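Local coordinates for putative iron-regulated protein A (Parabacteroides distasonis ATCC 8503, PDB 4ECG), which binds calcium ions and, as an imelysin-like protein, may be a metallopeptidase linked to iron regulation, at residues Phe96-Leu101 against Ser202-Ser207; Ala102-Ser107 against Gln189-Gly194; Ala209-Lys214 against Ser218-Gly223; Glu230-Gly235 against Ser313-Leu318. All coordinates share one frame; numbering follows the deposited sequence.

Contact 1. Residues Phe96-Leu101 against Ser202-Ser207; sequences FGVADL and SDVPSS
Val-98 and Val-204 meet where the N-capped short helix 98-101 of this mostly helical imelysin-like fold packs on the irregular loop between helices 171-196 and 208-214. Gly-97 stands at the N-cap of the short helix, whose single turn is closed by Leu-101 N bonding Gly-97 O at 2.8 Å. The close-knit part is a pair of forked side chains crossing at about a right angle: Val-98 CG2 lies 4.2 Å from Val-204 CG1, and the other two methyls face each other at the same spacing. Both valines set CG1 opposite the backbone N (chi1 -177° and 179°), which brings both branches of each into the pairing. Both are buried; Leu-191 and Trp-195 of helix 171-196 pack against Val-98, while Tyr-220 touches Val-204. One helical turn on, the contact is looser and nearer solvent. Leu-101 adds CB, 4.3 Å from Val-204 CG2, and lays CD1 3.9 Å from Asp-203 O. Asp-203 is exposed, and its carboxylate comes near a carbonyl without bonding to it: Asp-203 OD2, itself an acceptor, stays 3.6 Å from Leu-101 O.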
loop_
_atom_site.group_PDB
_atom_site.type_symbol
_atom_site.label_atom_id
_atom_site.label_comp_id
_atom_site.label_asym_id
_atom_site.label_seq_id
_atom_site.Cartn_x
_atom_site.Cartn_y
_atom_site.Cartn_z
ATOM N N PHE A 96 -3.049 4.739 8.601
ATOM C CA PHE A 96 -3.775 5.468 9.653
ATOM C C PHE A 96 -4.255 6.790 9.128
ATOM O O PHE A 96 -3.765 7.257 8.122
ATOM C CB PHE A 96 -2.962 5.663 10.923
ATOM C CG PHE A 96 -1.608 6.220 10.712
ATOM C CD1 PHE A 96 -1.410 7.571 10.623
ATOM C CD2 PHE A 96 -0.496 5.375 10.633
ATOM C CE1 PHE A 96 -0.123 8.100 10.492
ATOM C CE2 PHE A 96 0.789 5.884 10.462
ATOM C CZ PHE A 96 0.980 7.254 10.406
ATOM N N GLY A 97 -5.208 7.396 9.823
ATOM C CA GLY A 97 -5.703 8.688 9.396
ATOM C C GLY A 97 -6.749 8.521 8.319
ATOM O O GLY A 97 -7.639 7.718 8.457
ATOM N N VAL A 98 -6.671 9.288 7.249
ATOM C CA VAL A 98 -7.819 9.393 6.363
ATOM C C VAL A 98 -8.093 8.044 5.659
ATOM O O VAL A 98 -9.237 7.634 5.524
ATOM C CB VAL A 98 -7.648 10.576 5.366
ATOM C CG1 VAL A 98 -8.878 10.743 4.472
ATOM C CG2 VAL A 98 -7.400 11.879 6.087
ATOM N N ALA A 99 -7.041 7.356 5.228
ATOM C CA ALA A 99 -7.204 6.078 4.536
ATOM C C ALA A 99 -8.081 5.102 5.375
ATOM O O ALA A 99 -9.018 4.477 4.867
ATOM C CB ALA A 99 -5.851 5.467 4.175
ATOM N N ASP A 100 -7.775 5.018 6.663
ATOM C CA ASP A 100 -8.532 4.224 7.624
ATOM C C ASP A 100 -9.910 4.825 7.892
ATOM O O ASP A 100 -10.910 4.159 7.755
ATOM C CB ASP A 100 -7.751 4.121 8.946
ATOM C CG ASP A 100 -8.445 3.253 9.981
ATOM O OD1 ASP A 100 -8.528 2.043 9.740
ATOM O OD2 ASP A 100 -8.863 3.761 11.040
ATOM N N LEU A 101 -9.956 6.098 8.246
ATOM C CA LEU A 101 -11.163 6.692 8.784
ATOM C C LEU A 101 -12.323 6.815 7.776
ATOM O O LEU A 101 -13.518 6.677 8.151
ATOM C CB LEU A 101 -10.815 8.064 9.433
ATOM C CG LEU A 101 -10.086 7.973 10.809
ATOM C CD1 LEU A 101 -9.740 9.381 11.265
ATOM C CD2 LEU A 101 -10.882 7.193 11.904
ATOM N N SER A 202 -18.296 14.021 9.069
ATOM C CA SER A 202 -18.279 13.521 10.420
ATOM C C SER A 202 -16.985 12.752 10.761
ATOM O O SER A 202 -16.426 12.939 11.829
ATOM C CB SER A 202 -19.482 12.615 10.599
ATOM O OG SER A 202 -19.666 12.349 11.960
ATOM N N ASP A 203 -16.539 11.886 9.850
ATOM C CA ASP A 203 -15.322 11.064 10.031
ATOM C C ASP A 203 -13.953 11.823 9.852
ATOM O O ASP A 203 -12.935 11.459 10.426
ATOM C CB ASP A 203 -15.306 9.925 8.997
ATOM C CG ASP A 203 -16.480 8.969 9.103
ATOM O OD1 ASP A 203 -17.125 8.824 10.164
ATOM O OD2 ASP A 203 -16.698 8.310 8.072
ATOM N N VAL A 204 -13.936 12.822 8.981
ATOM C CA VAL A 204 -12.726 13.583 8.675
ATOM C C VAL A 204 -13.080 15.060 8.606
ATOM O O VAL A 204 -13.211 15.633 7.519
ATOM C CB VAL A 204 -12.106 13.158 7.324
ATOM C CG1 VAL A 204 -10.865 13.997 7.056
ATOM C CG2 VAL A 204 -11.826 11.657 7.310
ATOM N N PRO A 205 -13.266 15.684 9.780
ATOM C CA PRO A 205 -13.706 17.069 9.780
ATOM C C PRO A 205 -12.638 18.055 9.389
ATOM O O PRO A 205 -12.919 18.966 8.663
ATOM C CB PRO A 205 -14.147 17.307 11.237
ATOM C CG PRO A 205 -13.482 16.231 12.044
ATOM C CD PRO A 205 -13.340 15.064 11.118
ATOM N N SER A 206 -11.433 17.880 9.904
ATOM C CA SER A 206 -10.357 18.875 9.769
ATOM C C SER A 206 -9.061 18.217 9.222
ATOM O O SER A 206 -8.986 17.023 9.004
ATOM C CB SER A 206 -10.120 19.565 11.113
ATOM O OG SER A 206 -9.693 18.635 12.099
ATOM N N SER A 207 -8.049 19.014 8.982
ATOM C CA SER A 207 -6.826 18.504 8.392
ATOM C C SER A 207 -6.157 17.440 9.264
ATOM O O SER A 207 -5.951 17.652 10.436
ATOM C CB SER A 207 -5.863 19.666 8.159
ATOM O OG SER A 207 -4.581 19.191 7.800
#

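Contact 2. Residues Ala102-Ser107 against Gln189-Gly194; sequences AQLDPS and QDLYNG
Leu-104 approaches Leu-191 with the CA atoms 7.3 Å apart, where the chain ends one short helix in a Schellman motif and starts helix 104-109 beside the long helix 171-196. Gln-103, with positive phi (67°), is the C-prime residue of that motif: its N reaches back to Asp-100 O, while Leu-104 N reaches Ala-99 O. The same Gln-103 is the N-cap of the next helix, so two helices are joined by a minimal bend and Leu-104 is the first residue beyond it. Leu-104 supplies the side chain that crosses to helix 171-196. Its CG lies opposite the carbonyl carbon (chi1 -58°) and the chain then extends, carrying CD1 end-on to the flank of helix 171-196. There the methyl meets main chain as much as side chain. Leu-104 CD1 lies 4.2 Å from Asp-190 CB, and Leu-191 offers its CB rather than its branched end, which turns to Ala-99 and to Trp-88 of helix 71-89. Nothing polar crosses between the two segments. Ser-107, farther along, bonds through OG to Asp-187 and Arg-146. At the centre, Leu-104 CD1 sits 3.8 Å from Leu-191 N and 4.0 Å from Leu-191 CB.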
loop_
_atom_site.group_PDB
_atom_site.type_symbol
_atom_site.label_atom_id
_atom_site.label_comp_id
_atom_site.label_asym_id
_atom_site.label_seq_id
_atom_site.Cartn_x
_atom_site.Cartn_y
_atom_site.Cartn_z
ATOM N N ALA A 102 -11.981 7.079 6.511
ATOM C CA ALA A 102 -13.009 7.319 5.468
ATOM C C ALA A 102 -13.091 6.095 4.611
ATOM O O ALA A 102 -13.640 6.124 3.552
ATOM C CB ALA A 102 -12.692 8.549 4.640
ATOM N N GLN A 103 -12.510 5.009 5.088
ATOM C CA GLN A 103 -12.680 3.712 4.454
ATOM C C GLN A 103 -12.039 3.635 3.072
ATOM O O GLN A 103 -12.445 2.822 2.278
ATOM C CB GLN A 103 -14.158 3.395 4.317
ATOM C CG GLN A 103 -14.950 3.453 5.613
ATOM C CD GLN A 103 -14.831 2.139 6.290
ATOM O OE1 GLN A 103 -13.732 1.780 6.760
ATOM N NE2 GLN A 103 -15.923 1.352 6.254
ATOM N N LEU A 104 -11.011 4.441 2.808
ATOM C CA LEU A 104 -10.546 4.580 1.451
ATOM C C LEU A 104 -9.626 3.425 1.019
ATOM O O LEU A 104 -9.581 3.108 -0.147
ATOM C CB LEU A 104 -9.941 5.951 1.214
ATOM C CG LEU A 104 -10.835 7.168 1.470
ATOM C CD1 LEU A 104 -9.946 8.397 1.456
ATOM C CD2 LEU A 104 -12.001 7.307 0.507
ATOM N N ASP A 105 -8.944 2.766 1.939
ATOM C CA ASP A 105 -8.129 1.572 1.602
ATOM C C ASP A 105 -9.021 0.489 0.945
ATOM O O ASP A 105 -8.790 0.082 -0.189
ATOM C CB ASP A 105 -7.414 1.078 2.886
ATOM C CG ASP A 105 -6.598 -0.210 2.695
ATOM O OD1 ASP A 105 -6.109 -0.512 1.585
ATOM O OD2 ASP A 105 -6.383 -0.916 3.708
ATOM N N PRO A 106 -10.112 0.063 1.604
ATOM C CA PRO A 106 -10.911 -0.906 0.862
ATOM C C PRO A 106 -11.673 -0.334 -0.330
ATOM O O PRO A 106 -11.938 -1.051 -1.288
ATOM C CB PRO A 106 -11.886 -1.443 1.940
ATOM C CG PRO A 106 -11.941 -0.364 2.944
ATOM C CD PRO A 106 -10.507 0.074 3.014
ATOM N N SER A 107 -12.020 0.937 -0.301
ATOM C CA SER A 107 -12.738 1.490 -1.435
ATOM C C SER A 107 -11.847 1.468 -2.681
ATOM O O SER A 107 -12.306 1.178 -3.764
ATOM C CB SER A 107 -13.238 2.897 -1.135
ATOM O OG SER A 107 -14.081 3.364 -2.187
ATOM N N GLN A 189 -8.527 12.024 -4.421
ATOM C CA GLN A 189 -8.798 13.393 -4.017
ATOM C C GLN A 189 -9.174 13.436 -2.549
ATOM O O GLN A 189 -8.660 14.282 -1.837
ATOM C CB GLN A 189 -9.909 14.054 -4.860
ATOM C CG GLN A 189 -9.429 14.405 -6.266
ATOM C CD GLN A 189 -10.554 14.624 -7.274
ATOM O OE1 GLN A 189 -11.730 14.373 -6.972
ATOM N NE2 GLN A 189 -10.188 15.087 -8.494
ATOM N N ASP A 190 -10.061 12.544 -2.094
ATOM C CA ASP A 190 -10.505 12.608 -0.710
ATOM C C ASP A 190 -9.321 12.339 0.236
ATOM O O ASP A 190 -9.172 13.003 1.240
ATOM C CB ASP A 190 -11.727 11.708 -0.439
ATOM C CG ASP A 190 -13.030 12.258 -1.085
ATOM O OD1 ASP A 190 -13.048 13.438 -1.434
ATOM O OD2 ASP A 190 -14.013 11.510 -1.280
ATOM N N LEU A 191 -8.440 11.438 -0.149
ATOM C CA LEU A 191 -7.293 11.051 0.657
ATOM C C LEU A 191 -6.348 12.231 0.849
ATOM O O LEU A 191 -5.921 12.520 1.967
ATOM C CB LEU A 191 -6.547 9.886 -0.050
ATOM C CG LEU A 191 -5.418 9.152 0.655
ATOM C CD1 LEU A 191 -5.809 8.808 2.103
ATOM C CD2 LEU A 191 -5.043 7.890 -0.153
ATOM N N TYR A 192 -5.989 12.881 -0.251
ATOM C CA TYR A 192 -5.013 13.965 -0.205
ATOM C C TYR A 192 -5.658 15.159 0.482
ATOM O O TYR A 192 -5.063 15.688 1.432
ATOM C CB TYR A 192 -4.458 14.333 -1.590
ATOM C CG TYR A 192 -3.650 15.597 -1.629
ATOM C CD1 TYR A 192 -2.386 15.654 -1.056
ATOM C CD2 TYR A 192 -4.147 16.746 -2.228
ATOM C CE1 TYR A 192 -1.630 16.823 -1.079
ATOM C CE2 TYR A 192 -3.382 17.921 -2.279
ATOM C CZ TYR A 192 -2.123 17.952 -1.700
ATOM O OH TYR A 192 -1.366 19.102 -1.716
ATOM N N ASN A 193 -6.872 15.539 0.050
ATOM C CA ASN A 193 -7.614 16.618 0.732
ATOM C C ASN A 193 -7.876 16.342 2.185
ATOM O O ASN A 193 -7.802 17.228 2.983
ATOM C CB ASN A 193 -8.933 16.969 0.057
ATOM C CG ASN A 193 -8.732 17.544 -1.337
ATOM O OD1 ASN A 193 -7.754 18.197 -1.602
ATOM N ND2 ASN A 193 -9.641 17.235 -2.238
ATOM N N GLY A 194 -8.183 15.113 2.538
ATOM C CA GLY A 194 -8.427 14.792 3.940
ATOM C C GLY A 194 -7.219 15.108 4.821
ATOM O O GLY A 194 -7.370 15.618 5.901
#

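Contact 3. Residues Ala209-Lys214 against Ser218-Gly223; sequences AEAMKK and SAYSIG. With CA (calcium ion), chain C.
The ring of Tyr-220 takes Ala-211 at its edge: Ala-211 CB lies in the ring plane, 3.6 Å from Tyr-220 CD2, while the ring of Tyr-208 meets it with the planes at about 60°. Tyr-220 OH is anchored by a hydrogen bond to Ser-206 O, which should limit how far the ring can shift. The small side chain of Ala-211 is consistent with the close approach of helix 208-214 and the loop; Ala-211 CB also lies 4.0 Å from Ala-219 CB. Next along the helix, Ile-222 crosses Met-212, a selenomethionine, at about a right angle. With CG1 opposite its carbonyl carbon (chi1 -50°) and the chain then extended, Ile-222 drives CD1 to 3.4 Å from Met-212 CG, tighter than usual for two carbons. Toward solvent the join is slacker, Lys-214 CE passing 3.8 Å from Ser-218 OG, which is hydrogen-bonded to Asp-216. The loop turns through a type I' beta turn from Ala-219 to Ile-222, and Ser-221 O binds calcium at 2.4 Å. Gln-227 OE1 and five waters complete seven ligands, and Gln-227 OE1 also accepts from Gly-223 N: a largely hydrated calcium site built on a tight turn.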
loop_
_atom_site.group_PDB
_atom_site.type_symbol
_atom_site.label_atom_id
_atom_site.label_comp_id
_atom_site.label_asym_id
_atom_site.label_seq_id
_atom_site.Cartn_x
_atom_site.Cartn_y
_atom_site.Cartn_z
ATOM N N ALA A 209 -3.163 16.256 8.654
ATOM C CA ALA A 209 -1.764 16.656 8.743
ATOM C C ALA A 209 -1.583 17.596 9.926
ATOM O O ALA A 209 -0.593 17.491 10.668
ATOM C CB ALA A 209 -1.268 17.329 7.449
ATOM N N GLU A 210 -2.513 18.524 10.087
ATOM C CA GLU A 210 -2.411 19.504 11.146
ATOM C C GLU A 210 -2.630 18.845 12.504
ATOM O O GLU A 210 -1.875 19.098 13.447
ATOM C CB GLU A 210 -3.388 20.662 10.921
ATOM C CG GLU A 210 -3.001 21.614 9.776
ATOM C CD GLU A 210 -1.596 22.258 9.918
ATOM O OE1 GLU A 210 -1.217 22.729 11.049
ATOM O OE2 GLU A 210 -0.873 22.298 8.875
ATOM N N ALA A 211 -3.636 17.981 12.619
ATOM C CA ALA A 211 -3.869 17.290 13.886
ATOM C C ALA A 211 -2.635 16.482 14.239
ATOM O O ALA A 211 -2.209 16.470 15.416
ATOM C CB ALA A 211 -5.069 16.391 13.799
HETATM N N MSE A 212 -2.011 15.828 13.244
HETATM C CA MSE A 212 -0.751 15.137 13.562
HETATM C C MSE A 212 0.383 16.097 13.965
HETATM O O MSE A 212 1.106 15.801 14.938
HETATM C CB MSE A 212 -0.299 14.148 12.494
HETATM C CG MSE A 212 -0.384 12.667 12.960
HETATM SE SE MSE A 212 0.568 11.641 11.749
HETATM C CE MSE A 212 1.702 10.804 13.015
ATOM N N LYS A 213 0.557 17.229 13.266
ATOM C CA LYS A 213 1.640 18.155 13.639
ATOM C C LYS A 213 1.395 18.760 15.033
ATOM O O LYS A 213 2.317 18.847 15.816
ATOM C CB LYS A 213 1.925 19.199 12.540
ATOM C CG LYS A 213 2.625 18.556 11.315
ATOM C CD LYS A 213 3.186 19.508 10.259
ATOM C CE LYS A 213 2.096 20.216 9.482
ATOM N NZ LYS A 213 2.459 20.363 8.062
ATOM N N LYS A 214 0.150 19.100 15.370
ATOM C CA LYS A 214 -0.148 19.703 16.675
ATOM C C LYS A 214 -0.110 18.701 17.850
ATOM O O LYS A 214 0.238 19.063 18.956
ATOM C CB LYS A 214 -1.515 20.419 16.635
ATOM C CG LYS A 214 -1.458 21.809 15.990
ATOM C CD LYS A 214 -2.748 22.187 15.264
ATOM C CE LYS A 214 -3.938 22.255 16.208
ATOM N NZ LYS A 214 -5.048 23.022 15.577
ATOM N N SER A 218 -6.635 17.811 20.044
ATOM C CA SER A 218 -7.757 18.605 19.535
ATOM C C SER A 218 -8.563 17.844 18.484
ATOM O O SER A 218 -9.762 18.109 18.341
ATOM C CB SER A 218 -7.277 19.958 18.967
ATOM O OG SER A 218 -6.336 19.784 17.909
ATOM N N ALA A 219 -7.914 16.931 17.742
ATOM C CA ALA A 219 -8.614 16.109 16.723
ATOM C C ALA A 219 -7.997 14.701 16.554
ATOM O O ALA A 219 -6.757 14.496 16.709
ATOM C CB ALA A 219 -8.667 16.842 15.372
ATOM N N TYR A 220 -8.876 13.740 16.259
ATOM C CA TYR A 220 -8.487 12.365 15.926
ATOM C C TYR A 220 -7.746 11.586 17.057
ATOM O O TYR A 220 -7.103 10.573 16.804
ATOM C CB TYR A 220 -7.662 12.365 14.626
ATOM C CG TYR A 220 -8.320 13.095 13.449
ATOM C CD1 TYR A 220 -9.360 12.519 12.744
ATOM C CD2 TYR A 220 -7.901 14.349 13.056
ATOM C CE1 TYR A 220 -9.977 13.174 11.682
ATOM C CE2 TYR A 220 -8.491 15.008 11.986
ATOM C CZ TYR A 220 -9.546 14.408 11.301
ATOM O OH TYR A 220 -10.151 15.037 10.215
ATOM N N SER A 221 -7.838 12.048 18.304
ATOM C CA SER A 221 -7.269 11.308 19.441
ATOM C C SER A 221 -5.744 11.172 19.360
ATOM O O SER A 221 -5.176 10.201 19.856
ATOM C CB SER A 221 -7.915 9.894 19.570
ATOM O OG SER A 221 -9.280 10.000 19.862
ATOM N N ILE A 222 -5.086 12.139 18.726
ATOM C CA ILE A 222 -3.631 12.192 18.766
ATOM C C ILE A 222 -3.318 13.143 19.899
ATOM O O ILE A 222 -3.424 14.347 19.722
ATOM C CB ILE A 222 -3.002 12.688 17.455
ATOM C CG1 ILE A 222 -3.605 11.906 16.279
ATOM C CG2 ILE A 222 -1.472 12.581 17.598
ATOM C CD1 ILE A 222 -3.130 12.343 14.910
ATOM N N GLY A 223 -2.976 12.587 21.061
ATOM C CA GLY A 223 -3.078 13.316 22.351
ATOM C C GLY A 223 -1.793 13.989 22.792
ATOM O O GLY A 223 -1.803 14.923 23.595
HETATM CA CA CA C . -4.465 8.334 21.085
HETATM O O HOH W 1 -6.230 9.676 22.462
HETATM O O HOH W 2 -4.815 7.142 23.058
HETATM O O HOH W 3 -6.207 6.860 20.233
HETATM O O HOH W 4 -2.809 6.675 21.222
HETATM O O HOH W 5 -3.352 8.146 18.684
#

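Contact 4. Residues Glu230-Gly235 against Ser313-Leu318; sequences ELMLNG and SSLHAL
Leu-315 CD1 is met by Met-232, a selenomethionine, and by Leu-233, each reaching toward it tip to tip; these apolar contacts are the whole of the join between the segments. Met-232 CE stands 3.8 Å from Leu-315 CD1; the bend at the end of its chain (chi3 65°) turns the methyl to that position. Leu-233 contributes CG and CD2, both 4.1 Å from Leu-315 CD1. All three residues are buried; Phe-39 of helix 29-68 touches Met-232, and Leu-372 and Val-375 of helix 355-377 flank Leu-233. Hydrogen bonds form the second group; none crosses between the segments, and they shape the helix ends. Where helix 225-233 runs out, Asn-234 ND2 folds back on Leu-231 O at 2.6 Å, with an angle of 158° at the hydrogen; it arrives in the carbonyl plane on a lone pair. Its OD1 takes Asn-236 N. At the opposing helix start, Ser-314 is the N-cap, its OG accepting from Ala-317 N at 3.1 Å while also bonding Ser-311 O. The chemistry thus divides the work: side-chain polar groups settle where each helix stops or starts, and the join between them rests on dispersion and the burial of hydrocarbon.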
loop_
_atom_site.group_PDB
_atom_site.type_symbol
_atom_site.label_atom_id
_atom_site.label_comp_id
_atom_site.label_asym_id
_atom_site.label_seq_id
_atom_site.Cartn_x
_atom_site.Cartn_y
_atom_site.Cartn_z
ATOM N N GLU A 230 4.163 6.772 18.042
ATOM C CA GLU A 230 3.605 5.381 18.197
ATOM C C GLU A 230 2.690 5.067 17.008
ATOM O O GLU A 230 2.716 3.963 16.490
ATOM C CB GLU A 230 2.837 5.199 19.536
ATOM C CG GLU A 230 2.310 3.771 19.841
ATOM C CD GLU A 230 1.448 3.673 21.125
ATOM O OE1 GLU A 230 1.005 4.733 21.651
ATOM O OE2 GLU A 230 1.233 2.539 21.636
ATOM N N LEU A 231 1.938 6.065 16.544
ATOM C CA LEU A 231 1.042 5.891 15.392
ATOM C C LEU A 231 1.825 5.525 14.136
ATOM O O LEU A 231 1.419 4.631 13.366
ATOM C CB LEU A 231 0.231 7.174 15.160
ATOM C CG LEU A 231 -1.051 7.123 14.356
ATOM C CD1 LEU A 231 -2.014 6.106 14.954
ATOM C CD2 LEU A 231 -1.639 8.508 14.312
HETATM N N MSE A 232 2.958 6.198 13.926
HETATM C CA MSE A 232 3.771 5.963 12.719
HETATM C C MSE A 232 4.230 4.521 12.718
HETATM O O MSE A 232 4.271 3.909 11.670
HETATM C CB MSE A 232 5.026 6.860 12.659
HETATM C CG MSE A 232 4.792 8.388 12.442
HETATM SE SE MSE A 232 6.376 9.451 12.716
HETATM C CE MSE A 232 7.442 8.764 11.270
ATOM N N LEU A 233 4.589 3.997 13.904
ATOM C CA LEU A 233 5.242 2.674 14.028
ATOM C C LEU A 233 4.249 1.525 14.172
ATOM O O LEU A 233 4.633 0.370 14.082
ATOM C CB LEU A 233 6.192 2.655 15.223
ATOM C CG LEU A 233 7.514 3.386 14.964
ATOM C CD1 LEU A 233 8.097 3.936 16.257
ATOM C CD2 LEU A 233 8.507 2.463 14.273
ATOM N N ASN A 234 2.969 1.844 14.339
ATOM C CA ASN A 234 1.996 0.887 14.860
ATOM C C ASN A 234 1.700 -0.297 13.956
ATOM O O ASN A 234 1.838 -0.203 12.733
ATOM C CB ASN A 234 0.661 1.583 15.279
ATOM C CG ASN A 234 -0.360 1.659 14.157
ATOM O OD1 ASN A 234 -1.168 0.725 13.947
ATOM N ND2 ASN A 234 -0.364 2.795 13.448
ATOM N N GLY A 235 1.178 -1.357 14.593
ATOM C CA GLY A 235 0.984 -2.669 13.998
ATOM C C GLY A 235 -0.367 -2.924 13.373
ATOM O O GLY A 235 -0.569 -3.994 12.740
ATOM N N SER A 313 15.811 15.030 11.259
ATOM C CA SER A 313 14.583 14.759 11.978
ATOM C C SER A 313 13.868 13.531 11.418
ATOM O O SER A 313 12.847 13.623 10.752
ATOM C CB SER A 313 13.688 15.995 12.035
ATOM O OG SER A 313 13.605 16.656 10.808
ATOM N N SER A 314 14.434 12.373 11.732
ATOM C CA SER A 314 13.898 11.071 11.339
ATOM C C SER A 314 13.891 10.147 12.520
ATOM O O SER A 314 14.648 10.359 13.475
ATOM C CB SER A 314 14.775 10.416 10.254
ATOM O OG SER A 314 16.160 10.412 10.582
ATOM N N LEU A 315 13.069 9.102 12.416
ATOM C CA LEU A 315 13.076 8.007 13.372
ATOM C C LEU A 315 14.448 7.381 13.384
ATOM O O LEU A 315 14.908 6.884 14.441
ATOM C CB LEU A 315 12.041 6.913 13.038
ATOM C CG LEU A 315 10.610 7.196 13.420
ATOM C CD1 LEU A 315 9.637 6.135 12.831
ATOM C CD2 LEU A 315 10.578 7.336 14.930
ATOM N N HIS A 316 15.095 7.371 12.221
ATOM C CA HIS A 316 16.475 6.895 12.128
ATOM C C HIS A 316 17.389 7.633 13.056
ATOM O O HIS A 316 18.127 7.024 13.820
ATOM C CB HIS A 316 16.972 7.008 10.701
ATOM C CG HIS A 316 18.457 6.907 10.567
ATOM N ND1 HIS A 316 19.123 5.767 10.799
ATOM C CD2 HIS A 316 19.408 7.861 10.197
ATOM C CE1 HIS A 316 20.456 5.988 10.607
ATOM N NE2 HIS A 316 20.617 7.266 10.238
ATOM N N ALA A 317 17.340 8.951 13.012
ATOM C CA ALA A 317 18.225 9.748 13.839
ATOM C C ALA A 317 17.913 9.475 15.302
ATOM O O ALA A 317 18.825 9.261 16.083
ATOM C CB ALA A 317 18.061 11.231 13.534
ATOM N N LEU A 318 16.632 9.466 15.682
ATOM C CA LEU A 318 16.300 9.298 17.093
ATOM C C LEU A 318 16.718 7.908 17.575
ATOM O O LEU A 318 17.326 7.781 18.634
ATOM C CB LEU A 318 14.825 9.535 17.374
ATOM C CG LEU A 318 14.265 10.953 17.238
ATOM C CD1 LEU A 318 12.801 10.926 17.703
ATOM C CD2 LEU A 318 15.092 11.978 17.983
#

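Read from the N terminus, the chain passes Phe-96 and the two short helices 98-101 and 104-109, opening contact 1 and then contact 2. About eighty residues later, helix 171-196 closes contact 2, and the loop after that helix closes contact 1 around it, so the smaller loop sits within the larger. Contact 3 follows in series, folding helix 208-214 against its own downstream turn; its Tyr-220 packs on Leu-101 of contact 1. Contact 4 then spans from helix 225-233 to helix 315-322, crossing none of the others. Met-212 CE rests 4.0 Å from Met-232 CG, joining contacts 3 and 4, and Phe-96 reaches contact 4 from the first segment.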